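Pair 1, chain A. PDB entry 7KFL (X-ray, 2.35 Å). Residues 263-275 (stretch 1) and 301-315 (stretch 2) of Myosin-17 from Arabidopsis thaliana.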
# COMPACT_ATOMS: atom_id res chain seq x y z
N GLU A 263 8.54 -24.08 -15.26
CA GLU A 263 9.91 -24.02 -14.68
C GLU A 263 9.89 -23.52 -13.23
O GLU A 263 10.83 -23.87 -12.49
CB GLU A 263 10.84 -23.16 -15.54
CG GLU A 263 10.47 -21.68 -15.59
CD GLU A 263 9.52 -21.29 -16.71
OE1 GLU A 263 8.79 -22.17 -17.20
OE2 GLU A 263 9.52 -20.09 -17.08
N CYS A 264 8.90 -22.71 -12.84
CA CYS A 264 8.75 -22.17 -11.46
C CYS A 264 8.07 -23.20 -10.55
O CYS A 264 8.16 -23.04 -9.32
CB CYS A 264 7.93 -20.88 -11.44
SG CYS A 264 8.69 -19.54 -12.38
N CYS A 265 7.43 -24.21 -11.13
CA CYS A 265 6.69 -25.28 -10.40
C CYS A 265 7.62 -26.48 -10.19
O CYS A 265 7.29 -27.58 -10.67
CB CYS A 265 5.42 -25.65 -11.15
SG CYS A 265 4.07 -26.16 -10.05
N SER A 266 8.74 -26.26 -9.50
CA SER A 266 9.78 -27.28 -9.21
C SER A 266 10.16 -27.24 -7.73
O SER A 266 9.78 -26.28 -7.04
CB SER A 266 10.99 -27.09 -10.09
OG SER A 266 11.61 -25.83 -9.83
N PHE A 267 10.89 -28.26 -7.26
CA PHE A 267 11.41 -28.35 -5.88
C PHE A 267 12.45 -27.25 -5.67
O PHE A 267 12.35 -26.51 -4.67
CB PHE A 267 12.00 -29.72 -5.59
CG PHE A 267 12.29 -29.96 -4.13
CD1 PHE A 267 13.43 -29.44 -3.53
CD2 PHE A 267 11.39 -30.66 -3.34
CE1 PHE A 267 13.67 -29.65 -2.19
CE2 PHE A 267 11.64 -30.87 -2.00
CZ PHE A 267 12.78 -30.36 -1.42
N SER A 268 13.42 -27.15 -6.59
CA SER A 268 14.57 -26.21 -6.53
C SER A 268 14.07 -24.77 -6.48
O SER A 268 14.67 -23.96 -5.73
CB SER A 268 15.52 -26.42 -7.69
OG SER A 268 15.00 -25.87 -8.89
N ASN A 269 13.00 -24.45 -7.22
CA ASN A 269 12.41 -23.08 -7.25
C ASN A 269 11.61 -22.84 -5.97
O ASN A 269 11.51 -21.67 -5.55
CB ASN A 269 11.55 -22.84 -8.50
CG ASN A 269 11.32 -21.36 -8.73
OD1 ASN A 269 12.27 -20.62 -8.98
ND2 ASN A 269 10.08 -20.92 -8.62
N GLY A 270 11.05 -23.90 -5.37
CA GLY A 270 10.41 -23.85 -4.04
C GLY A 270 11.40 -23.40 -2.98
O GLY A 270 11.05 -22.52 -2.17
N GLU A 271 12.61 -23.98 -3.00
CA GLU A 271 13.71 -23.66 -2.06
C GLU A 271 14.14 -22.20 -2.23
O GLU A 271 14.29 -21.50 -1.21
CB GLU A 271 14.93 -24.56 -2.30
CG GLU A 271 14.67 -26.04 -2.05
CD GLU A 271 15.84 -26.93 -2.43
OE1 GLU A 271 16.34 -26.78 -3.56
OE2 GLU A 271 16.26 -27.75 -1.59
N TYR A 272 14.34 -21.78 -3.48
CA TYR A 272 14.82 -20.42 -3.85
C TYR A 272 13.84 -19.35 -3.34
O TYR A 272 14.30 -18.34 -2.78
CB TYR A 272 14.99 -20.27 -5.36
CG TYR A 272 15.17 -18.84 -5.79
CD1 TYR A 272 16.29 -18.12 -5.42
CD2 TYR A 272 14.19 -18.18 -6.51
CE1 TYR A 272 16.46 -16.80 -5.79
CE2 TYR A 272 14.33 -16.86 -6.89
CZ TYR A 272 15.48 -16.16 -6.53
OH TYR A 272 15.63 -14.85 -6.89
N VAL A 273 12.54 -19.56 -3.55
CA VAL A 273 11.47 -18.60 -3.14
C VAL A 273 11.37 -18.61 -1.61
O VAL A 273 11.22 -17.51 -1.03
CB VAL A 273 10.11 -18.92 -3.81
CG1 VAL A 273 8.96 -18.21 -3.11
CG2 VAL A 273 10.13 -18.55 -5.29
N LYS A 274 11.46 -19.78 -0.97
CA LYS A 274 11.42 -19.92 0.51
C LYS A 274 12.52 -19.05 1.13
O LYS A 274 12.26 -18.44 2.18
CB LYS A 274 11.58 -21.38 0.95
CG LYS A 274 11.29 -21.62 2.43
CD LYS A 274 11.22 -23.08 2.82
CE LYS A 274 10.46 -23.29 4.12
NZ LYS A 274 10.56 -24.69 4.59
N ALA A 275 13.70 -19.01 0.50
CA ALA A 275 14.85 -18.15 0.89
C ALA A 275 14.42 -16.68 0.81
O ALA A 275 14.67 -15.94 1.78
CB ALA A 275 16.04 -18.42 0.01
N HIS A 301 -0.69 -17.28 0.60
CA HIS A 301 -0.81 -18.11 -0.63
C HIS A 301 0.56 -18.65 -1.03
O HIS A 301 0.73 -19.89 -1.06
CB HIS A 301 -1.42 -17.33 -1.80
CG HIS A 301 -2.86 -16.99 -1.67
ND1 HIS A 301 -3.85 -17.77 -2.24
CD2 HIS A 301 -3.49 -15.96 -1.06
CE1 HIS A 301 -5.03 -17.24 -1.98
NE2 HIS A 301 -4.84 -16.13 -1.26
N ILE A 302 1.50 -17.76 -1.36
CA ILE A 302 2.86 -18.13 -1.87
C ILE A 302 3.58 -18.96 -0.81
O ILE A 302 4.23 -19.95 -1.19
CB ILE A 302 3.67 -16.90 -2.32
CG1 ILE A 302 5.02 -17.30 -2.93
CG2 ILE A 302 3.86 -15.89 -1.20
CD1 ILE A 302 4.92 -18.22 -4.13
N ARG A 303 3.47 -18.59 0.47
CA ARG A 303 4.09 -19.31 1.62
C ARG A 303 3.65 -20.77 1.61
O ARG A 303 4.53 -21.66 1.65
CB ARG A 303 3.73 -18.63 2.94
CG ARG A 303 4.49 -17.34 3.21
CD ARG A 303 3.82 -16.47 4.26
NE ARG A 303 3.65 -17.17 5.52
CZ ARG A 303 2.90 -16.74 6.54
NH1 ARG A 303 2.23 -15.61 6.45
NH2 ARG A 303 2.82 -17.47 7.64
N GLN A 304 2.34 -21.01 1.54
CA GLN A 304 1.72 -22.36 1.58
C GLN A 304 2.08 -23.14 0.31
O GLN A 304 2.44 -24.33 0.44
CB GLN A 304 0.20 -22.24 1.76
CG GLN A 304 -0.20 -21.88 3.18
CD GLN A 304 -1.67 -21.59 3.33
OE1 GLN A 304 -2.51 -22.12 2.60
NE2 GLN A 304 -2.01 -20.74 4.30
N ALA A 305 1.99 -22.50 -0.86
CA ALA A 305 2.36 -23.06 -2.18
C ALA A 305 3.82 -23.51 -2.18
O ALA A 305 4.10 -24.62 -2.66
CB ALA A 305 2.10 -22.05 -3.27
N VAL A 306 4.72 -22.67 -1.66
CA VAL A 306 6.17 -22.98 -1.49
C VAL A 306 6.32 -24.11 -0.47
O VAL A 306 7.15 -25.01 -0.70
CB VAL A 306 6.97 -21.72 -1.09
CG1 VAL A 306 8.33 -22.06 -0.50
CG2 VAL A 306 7.12 -20.77 -2.26
N GLY A 307 5.54 -24.06 0.61
CA GLY A 307 5.46 -25.12 1.63
C GLY A 307 5.16 -26.48 1.01
O GLY A 307 5.75 -27.48 1.46
N PHE A 308 4.28 -26.51 -0.00
CA PHE A 308 3.92 -27.72 -0.78
C PHE A 308 5.12 -28.17 -1.62
O PHE A 308 5.51 -29.34 -1.51
CB PHE A 308 2.69 -27.47 -1.65
CG PHE A 308 2.31 -28.63 -2.54
CD1 PHE A 308 1.61 -29.72 -2.04
CD2 PHE A 308 2.67 -28.64 -3.88
CE1 PHE A 308 1.27 -30.78 -2.86
CE2 PHE A 308 2.33 -29.71 -4.70
CZ PHE A 308 1.63 -30.78 -4.19
N LEU A 309 5.69 -27.26 -2.42
CA LEU A 309 6.77 -27.56 -3.41
C LEU A 309 7.98 -28.23 -2.73
O LEU A 309 8.64 -29.04 -3.41
CB LEU A 309 7.19 -26.27 -4.12
CG LEU A 309 6.22 -25.73 -5.17
CD1 LEU A 309 6.68 -24.37 -5.67
CD2 LEU A 309 6.05 -26.69 -6.33
N VAL A 310 8.26 -27.89 -1.47
CA VAL A 310 9.50 -28.33 -0.75
C VAL A 310 9.21 -29.53 0.17
O VAL A 310 10.18 -30.09 0.70
CB VAL A 310 10.14 -27.18 0.06
CG1 VAL A 310 10.47 -25.99 -0.83
CG2 VAL A 310 9.29 -26.76 1.25
N ILE A 311 7.94 -29.91 0.37
CA ILE A 311 7.56 -31.00 1.31
C ILE A 311 8.12 -32.32 0.76
O ILE A 311 8.07 -32.52 -0.47
CB ILE A 311 6.04 -31.07 1.57
CG1 ILE A 311 5.72 -31.70 2.92
CG2 ILE A 311 5.31 -31.79 0.44
CD1 ILE A 311 6.01 -30.81 4.11
N HIS A 312 8.65 -33.17 1.65
CA HIS A 312 9.24 -34.50 1.32
C HIS A 312 8.12 -35.54 1.22
O HIS A 312 7.11 -35.40 1.94
CB HIS A 312 10.29 -34.90 2.36
CG HIS A 312 11.47 -33.99 2.41
ND1 HIS A 312 12.29 -33.77 1.32
CD2 HIS A 312 11.99 -33.26 3.43
CE1 HIS A 312 13.25 -32.93 1.65
NE2 HIS A 312 13.08 -32.60 2.94
N GLN A 313 8.30 -36.53 0.34
CA GLN A 313 7.38 -37.69 0.18
C GLN A 313 5.96 -37.19 -0.08
O GLN A 313 5.09 -37.38 0.79
CB GLN A 313 7.44 -38.59 1.41
CG GLN A 313 8.85 -39.09 1.73
CD GLN A 313 8.87 -40.06 2.89
OE1 GLN A 313 9.35 -41.19 2.77
NE2 GLN A 313 8.36 -39.63 4.03
N LYS A 314 5.74 -36.55 -1.24
CA LYS A 314 4.41 -36.07 -1.71
C LYS A 314 3.50 -37.26 -2.02
O LYS A 314 2.31 -37.20 -1.73
CB LYS A 314 4.57 -35.17 -2.94
CG LYS A 314 5.22 -33.82 -2.68
CD LYS A 314 5.45 -33.01 -3.94
CE LYS A 314 6.24 -31.74 -3.69
NZ LYS A 314 7.65 -32.02 -3.35
N PRO A 315 4.01 -38.37 -2.62
CA PRO A 315 3.19 -39.55 -2.90
C PRO A 315 2.49 -40.16 -1.67
O PRO A 315 1.42 -40.73 -1.85
CB PRO A 315 4.19 -40.56 -3.47
CG PRO A 315 5.28 -39.71 -4.07
CD PRO A 315 5.39 -38.52 -3.13

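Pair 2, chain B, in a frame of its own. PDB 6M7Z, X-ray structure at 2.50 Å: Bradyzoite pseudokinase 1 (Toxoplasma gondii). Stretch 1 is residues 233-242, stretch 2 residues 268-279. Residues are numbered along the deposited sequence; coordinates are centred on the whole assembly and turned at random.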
# COMPACT_ATOMS: atom_id res chain seq x y z
N ASP B 233 -8.59 2.31 -12.55
CA ASP B 233 -8.12 1.45 -11.44
C ASP B 233 -8.46 -0.02 -11.73
O ASP B 233 -7.63 -0.90 -11.45
CB ASP B 233 -8.66 1.90 -10.08
CG ASP B 233 -7.84 2.99 -9.38
OD1 ASP B 233 -6.76 3.39 -9.94
OD2 ASP B 233 -8.26 3.42 -8.27
N VAL B 234 -9.63 -0.28 -12.32
CA VAL B 234 -10.02 -1.66 -12.69
C VAL B 234 -9.03 -2.21 -13.73
O VAL B 234 -8.60 -3.35 -13.62
CB VAL B 234 -11.47 -1.74 -13.23
CG1 VAL B 234 -11.74 -3.06 -13.95
CG2 VAL B 234 -12.50 -1.51 -12.14
N TYR B 235 -8.71 -1.40 -14.74
CA TYR B 235 -7.74 -1.78 -15.77
C TYR B 235 -6.40 -2.18 -15.10
O TYR B 235 -5.88 -3.27 -15.34
CB TYR B 235 -7.55 -0.65 -16.79
CG TYR B 235 -6.53 -0.98 -17.85
CD1 TYR B 235 -6.89 -1.63 -19.02
CD2 TYR B 235 -5.18 -0.68 -17.66
CE1 TYR B 235 -5.95 -1.96 -19.98
CE2 TYR B 235 -4.23 -1.01 -18.61
CZ TYR B 235 -4.61 -1.67 -19.76
OH TYR B 235 -3.65 -2.01 -20.67
N SER B 236 -5.88 -1.29 -14.24
CA SER B 236 -4.56 -1.48 -13.59
C SER B 236 -4.56 -2.75 -12.74
O SER B 236 -3.57 -3.47 -12.71
CB SER B 236 -4.18 -0.29 -12.73
OG SER B 236 -4.03 0.87 -13.52
N LEU B 237 -5.65 -3.01 -12.02
CA LEU B 237 -5.74 -4.18 -11.17
C LEU B 237 -5.82 -5.43 -12.05
O LEU B 237 -5.30 -6.50 -11.69
CB LEU B 237 -6.95 -4.06 -10.25
CG LEU B 237 -7.14 -5.24 -9.30
CD1 LEU B 237 -5.97 -5.33 -8.33
CD2 LEU B 237 -8.45 -5.12 -8.55
N GLY B 238 -6.48 -5.30 -13.20
CA GLY B 238 -6.53 -6.34 -14.21
C GLY B 238 -5.14 -6.72 -14.69
O GLY B 238 -4.80 -7.90 -14.74
N VAL B 239 -4.32 -5.70 -14.99
CA VAL B 239 -2.94 -5.90 -15.41
C VAL B 239 -2.16 -6.60 -14.30
O VAL B 239 -1.33 -7.46 -14.58
CB VAL B 239 -2.28 -4.57 -15.83
CG1 VAL B 239 -0.76 -4.69 -15.96
CG2 VAL B 239 -2.89 -4.03 -17.10
N ALA B 240 -2.44 -6.25 -13.05
CA ALA B 240 -1.76 -6.88 -11.92
C ALA B 240 -2.15 -8.37 -11.83
O ALA B 240 -1.32 -9.21 -11.49
CB ALA B 240 -2.05 -6.13 -10.65
N PHE B 241 -3.41 -8.67 -12.11
CA PHE B 241 -3.89 -10.05 -12.09
C PHE B 241 -3.23 -10.85 -13.21
O PHE B 241 -2.82 -12.00 -13.01
CB PHE B 241 -5.41 -10.11 -12.21
CG PHE B 241 -6.17 -9.74 -10.96
CD1 PHE B 241 -5.57 -9.75 -9.71
CD2 PHE B 241 -7.52 -9.41 -11.03
CE1 PHE B 241 -6.27 -9.36 -8.59
CE2 PHE B 241 -8.23 -9.04 -9.90
CZ PHE B 241 -7.60 -9.03 -8.68
N ARG B 242 -3.10 -10.22 -14.38
CA ARG B 242 -2.42 -10.85 -15.50
C ARG B 242 -0.97 -11.16 -15.10
O ARG B 242 -0.47 -12.25 -15.39
CB ARG B 242 -2.50 -9.95 -16.74
CG ARG B 242 -1.82 -10.52 -17.97
CD ARG B 242 -2.20 -11.94 -18.35
NE ARG B 242 -3.63 -12.11 -18.61
CZ ARG B 242 -4.26 -11.67 -19.70
NH1 ARG B 242 -3.60 -11.01 -20.64
NH2 ARG B 242 -5.57 -11.86 -19.82
N LEU B 268 -9.55 -19.24 -14.10
CA LEU B 268 -10.67 -18.34 -13.80
C LEU B 268 -10.16 -16.89 -13.64
O LEU B 268 -10.78 -15.96 -14.15
CB LEU B 268 -11.40 -18.81 -12.54
CG LEU B 268 -12.26 -20.07 -12.72
CD1 LEU B 268 -12.85 -20.50 -11.38
CD2 LEU B 268 -13.36 -19.87 -13.76
N LEU B 269 -9.01 -16.71 -12.96
CA LEU B 269 -8.44 -15.38 -12.77
C LEU B 269 -8.01 -14.79 -14.13
O LEU B 269 -8.20 -13.60 -14.38
CB LEU B 269 -7.27 -15.45 -11.80
CG LEU B 269 -6.65 -14.09 -11.43
CD1 LEU B 269 -7.71 -13.10 -10.97
CD2 LEU B 269 -5.59 -14.24 -10.36
N ASP B 270 -7.46 -15.64 -15.01
CA ASP B 270 -7.05 -15.20 -16.34
C ASP B 270 -8.25 -14.65 -17.13
O ASP B 270 -8.13 -13.62 -17.80
CB ASP B 270 -6.35 -16.31 -17.13
CG ASP B 270 -5.15 -15.85 -17.94
OD1 ASP B 270 -4.61 -14.75 -17.65
OD2 ASP B 270 -4.71 -16.61 -18.81
N LYS B 271 -9.40 -15.34 -17.03
CA LYS B 271 -10.64 -14.93 -17.70
C LYS B 271 -11.15 -13.60 -17.12
O LYS B 271 -11.58 -12.73 -17.88
CB LYS B 271 -11.73 -16.01 -17.58
CG LYS B 271 -11.60 -17.13 -18.62
CD LYS B 271 -12.38 -18.39 -18.37
CE LYS B 271 -11.73 -19.57 -19.08
NZ LYS B 271 -12.53 -20.81 -18.98
N LEU B 272 -11.11 -13.48 -15.79
CA LEU B 272 -11.54 -12.26 -15.09
C LEU B 272 -10.63 -11.09 -15.50
O LEU B 272 -11.12 -9.98 -15.79
CB LEU B 272 -11.55 -12.50 -13.57
CG LEU B 272 -11.72 -11.25 -12.70
CD1 LEU B 272 -13.04 -10.56 -13.01
CD2 LEU B 272 -11.61 -11.58 -11.21
N SER B 273 -9.32 -11.33 -15.55
CA SER B 273 -8.38 -10.26 -15.86
C SER B 273 -8.59 -9.78 -17.30
O SER B 273 -8.45 -8.58 -17.56
CB SER B 273 -6.96 -10.67 -15.60
OG SER B 273 -6.46 -11.52 -16.61
N GLN B 274 -8.96 -10.69 -18.22
CA GLN B 274 -9.20 -10.33 -19.64
C GLN B 274 -10.39 -9.35 -19.74
O GLN B 274 -10.40 -8.45 -20.58
CB GLN B 274 -9.40 -11.58 -20.49
CG GLN B 274 -9.20 -11.36 -21.99
CD GLN B 274 -7.81 -10.94 -22.41
OE1 GLN B 274 -6.82 -11.63 -22.16
NE2 GLN B 274 -7.71 -9.81 -23.08
N LYS B 275 -11.40 -9.51 -18.87
CA LYS B 275 -12.54 -8.58 -18.83
C LYS B 275 -12.08 -7.21 -18.34
O LYS B 275 -12.53 -6.17 -18.86
CB LYS B 275 -13.66 -9.11 -17.93
CG LYS B 275 -14.36 -10.35 -18.45
CD LYS B 275 -15.29 -10.99 -17.41
CE LYS B 275 -15.54 -12.47 -17.64
NZ LYS B 275 -15.42 -13.28 -16.39
N MET B 276 -11.19 -7.22 -17.33
CA MET B 276 -10.77 -6.01 -16.62
C MET B 276 -9.85 -5.15 -17.51
O MET B 276 -9.82 -3.94 -17.33
CB MET B 276 -10.07 -6.37 -15.31
CG MET B 276 -11.03 -6.95 -14.30
SD MET B 276 -10.27 -7.72 -12.85
CE MET B 276 -9.79 -6.25 -11.93
N ILE B 277 -9.16 -5.76 -18.48
CA ILE B 277 -8.21 -5.03 -19.34
C ILE B 277 -8.79 -4.74 -20.73
O ILE B 277 -8.03 -4.43 -21.66
CB ILE B 277 -6.86 -5.78 -19.45
CG1 ILE B 277 -6.99 -7.08 -20.25
CG2 ILE B 277 -6.24 -5.97 -18.06
CD1 ILE B 277 -5.73 -7.91 -20.33
N GLU B 278 -10.12 -4.81 -20.88
CA GLU B 278 -10.78 -4.38 -22.14
C GLU B 278 -10.34 -2.95 -22.47
O GLU B 278 -10.28 -2.09 -21.58
CB GLU B 278 -12.30 -4.49 -22.00
CG GLU B 278 -12.84 -5.91 -22.16
CD GLU B 278 -12.77 -6.49 -23.57
OE1 GLU B 278 -12.63 -5.69 -24.54
OE2 GLU B 278 -12.77 -7.74 -23.70
N GLU B 279 -10.03 -2.70 -23.74
CA GLU B 279 -9.53 -1.42 -24.23
C GLU B 279 -10.55 -0.30 -23.91
O GLU B 279 -10.15 0.79 -23.54
CB GLU B 279 -9.22 -1.50 -25.73
CG GLU B 279 -8.48 -0.29 -26.30
CD GLU B 279 -8.27 -0.25 -27.82
OE1 GLU B 279 -8.10 0.88 -28.36
OE2 GLU B 279 -8.26 -1.33 -28.46

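Superposing pair 2 on pair 1 over N, CA and C of 14 central residues gives an RMSD of 0.6 Å. In each pair two helices run roughly antiparallel: their N-to-C directions differ by 139° in pair 1 and 149° in pair 2, and their axes approach to 8.5 and 8.1 Å.

The close approach is made at a matched glycine, Gly270(A) = Gly238(B), whose CA atoms superpose within 0.2 Å. The CA of Gly270(A) lies 5.0 Å from the CA of Val306(A), and the CA of Gly238(B) 4.6 Å from the CA of Ser273(B), again matched positions. An ideal CB on Gly270(A) would lie 2.9 Å from Leu309(A) CB, a clash; on Gly238(B) it would lie 2.7 Å from Met276(B) CB and 2.9 Å from Ile277(B) CG2, both clashes. The glycines thus leave room for the opposing side chains.

At Leu309(A) = Met276(B), 93 and 113 Å² of the residue are covered by the other stretch. Leu309(A) CD2 reaches the backbone at Ser266(A) O (3.8 Å), whereas Met276(B) inserts as a knob among Val234(B), Leu237(B), Gly238(B) and Phe241(B), its CE 3.8 Å from Leu237(B) CD2. At the position of Leu237(B), pair 1 has Asn269(A), which turns to its own stretch: its ND2 donates to Cys264(A) O at 2.9 Å.

Val310(A) = Ile277(B) pack against the glycine backbone, with Val310(A) CG1 3.5 Å from Gly270(A) C and Ile277(B) CG2 3.6 Å from Gly238(B) C. The aromatics Phe267(A) = Tyr235(B), both t at chi1, cover this end: Phe267(A) CE2 lies 3.2 Å from Val310(A) O, and Tyr235(B) CE1 3.6 Å from Ile277(B) O.

Farther along, Val273(A) = Phe241(B) both point toward the partner helix. Val273(A) CG1 meets Val306(A) CG2 at 3.3 Å and Ile302(A) CG1 at 4.0 Å. The larger Phe241(B) receives Leu269(B) CD1 over one ring face, 4.0 Å from CD1 to the ring centroid, and has Met276(B) SD at its edge, 3.7 Å from CD2.

The polar chemistry differs clearly at Lys274(A) = Arg242(B). Lys274(A) packs its CB 3.6 Å from Val306(A) CG1, and no hydrogen bond crosses pair 1. In pair 2, Arg242(B) NE forms a salt bridge with Asp270(B) OD1 (3.0 Å), while its NH2 donates to Gln274(B) OE1 (2.7 Å) and weakly to Ser273(B) OG (3.3 Å). The matched Val306(A) and Ser273(B) therefore serve an apolar and a partly polar contact on nearly the same backbone.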